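Local atomic coordinates of SusD superfamily protein (Bacteroides vulgatus ATCC 8482, PDB entry 3JQ0), a protein that probably binds glycans or other nutrients at the outer membrane, as members of the SusD family do, although its own ligand is not established. Residues 227-230 and 231-234; 362-365 and 366-369. All coordinates share one frame; numbering follows the deposited sequence. Where two conformers were deposited one is given.

In the fold
Contact 1 (227-230 with 231-234) is a short, weakly bonded helical turn with a serine N-cap, and contact 2 (362-365 with 366-369) is the junction of strand 359-363 with the first turn of helix 364-377. Their centres lie about 14 Å apart, and R363 joins them. From the N-cap position of contact 2 its side chain packs against the apolar side chains of contact 1, where R363 NH2 is 3.6 Å from F233 CZ and R363 CD is 3.8 Å from I232 CG2. Contact 2 lies deeper, its centre about 11 Å from the centre of the chain against about 17 Å for contact 1. No bound ligand takes part in either.

Contact 1. Residues 227-230 and 231-234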
loop_
_atom_site.group_PDB
_atom_site.type_symbol
_atom_site.label_atom_id
_atom_site.label_comp_id
_atom_site.label_asym_id
_atom_site.label_seq_id
_atom_site.Cartn_x
_atom_site.Cartn_y
_atom_site.Cartn_z
ATOM N N SER A 227 -7.725 19.230 -5.531
ATOM C CA SER A 227 -6.867 20.184 -6.214
ATOM C C SER A 227 -5.977 19.502 -7.245
ATOM O O SER A 227 -5.925 19.909 -8.400
ATOM C CB SER A 227 -6.030 20.974 -5.210
ATOM O OG SER A 227 -5.228 20.125 -4.386
ATOM N N SER A 228 -5.309 18.436 -6.813
ATOM C CA SER A 228 -4.573 17.576 -7.729
ATOM C C SER A 228 -4.172 16.315 -7.003
ATOM O O SER A 228 -4.081 16.281 -5.793
ATOM C CB SER A 228 -3.306 18.236 -8.266
ATOM O OG SER A 228 -2.322 18.388 -7.266
ATOM N N PHE A 229 -3.915 15.284 -7.784
ATOM C CA PHE A 229 -3.341 14.048 -7.265
ATOM C C PHE A 229 -2.029 14.315 -6.503
ATOM O O PHE A 229 -1.800 13.760 -5.437
ATOM C CB PHE A 229 -3.174 13.059 -8.423
ATOM C CG PHE A 229 -2.775 11.671 -8.052
ATOM C CD1 PHE A 229 -3.652 10.790 -7.486
ATOM C CD2 PHE A 229 -1.526 11.192 -8.431
ATOM C CE1 PHE A 229 -3.303 9.503 -7.264
ATOM C CE2 PHE A 229 -1.186 9.886 -8.195
ATOM C CZ PHE A 229 -2.076 9.038 -7.646
ATOM N N LYS A 230 -1.167 15.158 -7.057
ATOM C CA LYS A 230 0.079 15.467 -6.426
ATOM C C LYS A 230 -0.090 16.048 -5.016
ATOM O O LYS A 230 0.718 15.761 -4.115
ATOM C CB LYS A 230 0.779 16.428 -7.341
ATOM C CG LYS A 230 2.093 16.769 -6.911
ATOM C CD LYS A 230 2.858 17.641 -7.967
ATOM C CE LYS A 230 3.070 16.917 -9.331
ATOM N NZ LYS A 230 4.047 17.636 -10.254
ATOM N N ASP A 231 -1.113 16.858 -4.800
ATOM C CA ASP A 231 -1.329 17.460 -3.502
ATOM C C ASP A 231 -1.695 16.436 -2.412
ATOM O O ASP A 231 -1.592 16.755 -1.244
ATOM C CB ASP A 231 -2.358 18.563 -3.595
ATOM C CG ASP A 231 -1.877 19.722 -4.429
ATOM O OD1 ASP A 231 -0.691 20.134 -4.359
ATOM O OD2 ASP A 231 -2.698 20.261 -5.220
ATOM N N ILE A 232 -2.169 15.255 -2.802
ATOM C CA ILE A 232 -2.433 14.217 -1.820
ATOM C C ILE A 232 -1.164 13.895 -1.030
ATOM O O ILE A 232 -1.177 13.683 0.184
ATOM C CB ILE A 232 -2.933 12.915 -2.506
ATOM C CG1 ILE A 232 -4.233 13.135 -3.272
ATOM C CG2 ILE A 232 -3.081 11.809 -1.496
ATOM C CD1 ILE A 232 -4.484 11.960 -4.227
ATOM N N PHE A 233 -0.056 13.824 -1.767
ATOM C CA PHE A 233 1.187 13.255 -1.249
ATOM C C PHE A 233 2.215 14.257 -0.803
ATOM O O PHE A 233 3.278 13.878 -0.265
ATOM C CB PHE A 233 1.827 12.348 -2.324
ATOM C CG PHE A 233 0.873 11.344 -2.907
ATOM C CD1 PHE A 233 0.482 10.228 -2.151
ATOM C CD2 PHE A 233 0.319 11.526 -4.156
ATOM C CE1 PHE A 233 -0.414 9.327 -2.660
ATOM C CE2 PHE A 233 -0.636 10.640 -4.640
ATOM C CZ PHE A 233 -0.984 9.538 -3.874
ATOM N N SER A 234 1.974 15.543 -1.048
ATOM C CA SER A 234 3.017 16.515 -0.853
ATOM C C SER A 234 3.413 16.679 0.608
ATOM O O SER A 234 2.615 16.605 1.554
ATOM C CB SER A 234 2.621 17.858 -1.397
ATOM O OG SER A 234 1.595 18.376 -0.573
#
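The F229 ring carries the edge of F233 over the centre of one face, with F233 CE2 3.6 Å above its plane. The two planes stand at 76° with centroids 5.0 Å apart, a T-shaped pair between residues one helical turn apart. F229 CD2 in turn lies at the edge of the F233 ring, near its plane, while I232 CG2 sits over the centre of one F233 face. The methyl I232 CD1 adds an apolar contact to F229 CD1 at 3.6 Å. With CG anti to the backbone N (chi1 -172°), F229 swings its ring alongside the turn to meet F233 and I232.

The polar side of the turn gathers on D231. Its OD2 accepts from S227 OG at 2.7 Å and from S228 OG at 2.8 Å; S227 OG comes on the anti side near the carboxylate plane, S228 OG from above its other face. S228 is the N-cap, its OG also accepting from D231 N at 3.1 Å, so backbone and side chain of D231 both hold this one serine. With an alanine here, both serine hydroxyls would probably lack their shared acceptor, and across this contact only the residue's backbone N would still hold S228 OG. Backbone i to i+3 bonds from I232 N to F229 O and F233 N to K230 O hold the short, weakly bonded turn.

Helix 229-233 lays its apolar side against R363 at the end of strand 359-363. F229 also packs on R315, T318 and S319 of helix 315-319, and F233 meets the F342 ring at a steep angle.

Contact 2. Residues 362-365 and 366-369; sequences YRYA and DCLL
Strand 359-363 passes into helix 364-377 here, a strand-to-helix junction with R363 at the N-cap position: R363 O accepts from C367 N at 3.2 Å, in the carbonyl plane, and L368 N to Y364 O and L369 N to A365 O continue the alpha-helical pattern. Y364 reaches forward along the helix, CG anti to the backbone N (chi1 -169°), and spreads its ring across L368. The branch carbon L368 CG makes an off-centre CH-pi contact, 4.2 Å from the ring centroid, while L368 CD2 comes within 3.7 Å of Y364 OH. C367 SG approaches the same ring obliquely, 4.1 Å from Y364 CE1, a cysteine sulfur-aromatic contact.

D366 OD2 lies at the edge of the Y362 ring, near its plane and 3.7 Å from Y362 CD1. A water bridges R363 N and D366 OD2, 2.8 Å from each, and accepts from R363 N. The other oxygen of this buried carboxylate, OD1, forms a salt bridge with R438 and a hydrogen bond with Q370.

Several helices enclose the junction, within the largely helical chain of a SusD-family protein. R363 forms salt bridges with E242, E441 and E445, and Y362 OH is hydrogen-bonded to E191 of helix 182-199. L368 and L369 pack on A388 and V389 of helix 383-394, respectively, and L369 also touches helix 430-441, while the backbone of Y362 pairs with strand 243-247.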
loop_
_atom_site.group_PDB
_atom_site.type_symbol
_atom_site.label_atom_id
_atom_site.label_comp_id
_atom_site.label_asym_id
_atom_site.label_seq_id
_atom_site.Cartn_x
_atom_site.Cartn_y
_atom_site.Cartn_z
ATOM N N TYR A 362 -4.135 4.055 4.470
ATOM C CA TYR A 362 -5.529 4.121 3.993
ATOM C C TYR A 362 -5.885 5.531 3.589
ATOM O O TYR A 362 -5.838 6.438 4.448
ATOM C CB TYR A 362 -6.515 3.624 5.040
ATOM C CG TYR A 362 -6.422 2.162 5.410
ATOM C CD1 TYR A 362 -6.376 1.167 4.423
ATOM C CD2 TYR A 362 -6.422 1.766 6.725
ATOM C CE1 TYR A 362 -6.388 -0.170 4.758
ATOM C CE2 TYR A 362 -6.427 0.410 7.072
ATOM C CZ TYR A 362 -6.396 -0.562 6.076
ATOM O OH TYR A 362 -6.426 -1.888 6.467
ATOM N N ARG A 363 -6.275 5.691 2.325
ATOM C CA ARG A 363 -6.732 6.942 1.732
ATOM C C ARG A 363 -8.181 6.877 1.359
ATOM O O ARG A 363 -8.688 5.773 1.052
ATOM C CB ARG A 363 -5.904 7.217 0.345
ATOM C CG ARG A 363 -4.500 7.578 0.537
ATOM C CD ARG A 363 -3.931 8.250 -0.577
ATOM N NE ARG A 363 -3.582 7.472 -1.751
ATOM C CZ ARG A 363 -4.141 7.606 -2.939
ATOM N NH1 ARG A 363 -5.252 8.284 -3.162
ATOM N NH2 ARG A 363 -3.551 7.010 -3.962
ATOM N N TYR A 364 -8.858 8.020 1.253
ATOM C CA TYR A 364 -10.255 7.995 0.886
ATOM C C TYR A 364 -10.498 7.371 -0.517
ATOM O O TYR A 364 -11.505 6.691 -0.697
ATOM C CB TYR A 364 -10.892 9.366 1.001
ATOM C CG TYR A 364 -12.391 9.331 0.893
ATOM C CD1 TYR A 364 -13.150 8.730 1.868
ATOM C CD2 TYR A 364 -13.072 9.890 -0.174
ATOM C CE1 TYR A 364 -14.528 8.686 1.776
ATOM C CE2 TYR A 364 -14.446 9.870 -0.262
ATOM C CZ TYR A 364 -15.176 9.266 0.714
ATOM O OH TYR A 364 -16.546 9.191 0.668
ATOM N N ALA A 365 -9.595 7.550 -1.487
ATOM C CA ALA A 365 -9.807 6.882 -2.779
ATOM C C ALA A 365 -9.857 5.366 -2.594
ATOM O O ALA A 365 -10.495 4.667 -3.380
ATOM C CB ALA A 365 -8.746 7.258 -3.796
ATOM N N ASP A 366 -9.088 4.846 -1.625
ATOM C CA ASP A 366 -9.070 3.397 -1.321
ATOM C C ASP A 366 -10.438 2.986 -0.790
ATOM O O ASP A 366 -10.997 1.985 -1.246
ATOM C CB ASP A 366 -7.917 3.150 -0.316
ATOM C CG ASP A 366 -7.524 1.712 -0.102
ATOM O OD1 ASP A 366 -8.035 0.819 -0.808
ATOM O OD2 ASP A 366 -6.648 1.519 0.762
ATOM N N CYS A 367 -10.999 3.762 0.140
ATOM C CA CYS A 367 -12.369 3.519 0.603
ATOM C C CYS A 367 -13.305 3.402 -0.611
ATOM O O CYS A 367 -14.075 2.475 -0.724
ATOM C CB CYS A 367 -12.775 4.656 1.545
ATOM S SG CYS A 367 -14.512 4.615 2.037
ATOM N N LEU A 368 -13.289 4.399 -1.475
ATOM C CA LEU A 368 -14.224 4.404 -2.599
ATOM C C LEU A 368 -14.051 3.193 -3.513
ATOM O O LEU A 368 -15.042 2.601 -3.940
ATOM C CB LEU A 368 -14.097 5.716 -3.413
ATOM C CG LEU A 368 -14.520 6.987 -2.691
ATOM C CD1 LEU A 368 -14.364 8.182 -3.678
ATOM C CD2 LEU A 368 -15.945 6.886 -2.122
ATOM N N LEU A 369 -12.807 2.849 -3.844
ATOM C CA LEU A 369 -12.595 1.763 -4.783
ATOM C C LEU A 369 -12.881 0.394 -4.162
ATOM O O LEU A 369 -13.293 -0.523 -4.883
ATOM C CB LEU A 369 -11.207 1.860 -5.425
ATOM C CG LEU A 369 -11.067 3.105 -6.336
ATOM C CD1 LEU A 369 -9.609 3.205 -6.804
ATOM C CD2 LEU A 369 -12.044 3.088 -7.539
HETATM O O HOH W 1 -5.074 3.827 0.615
#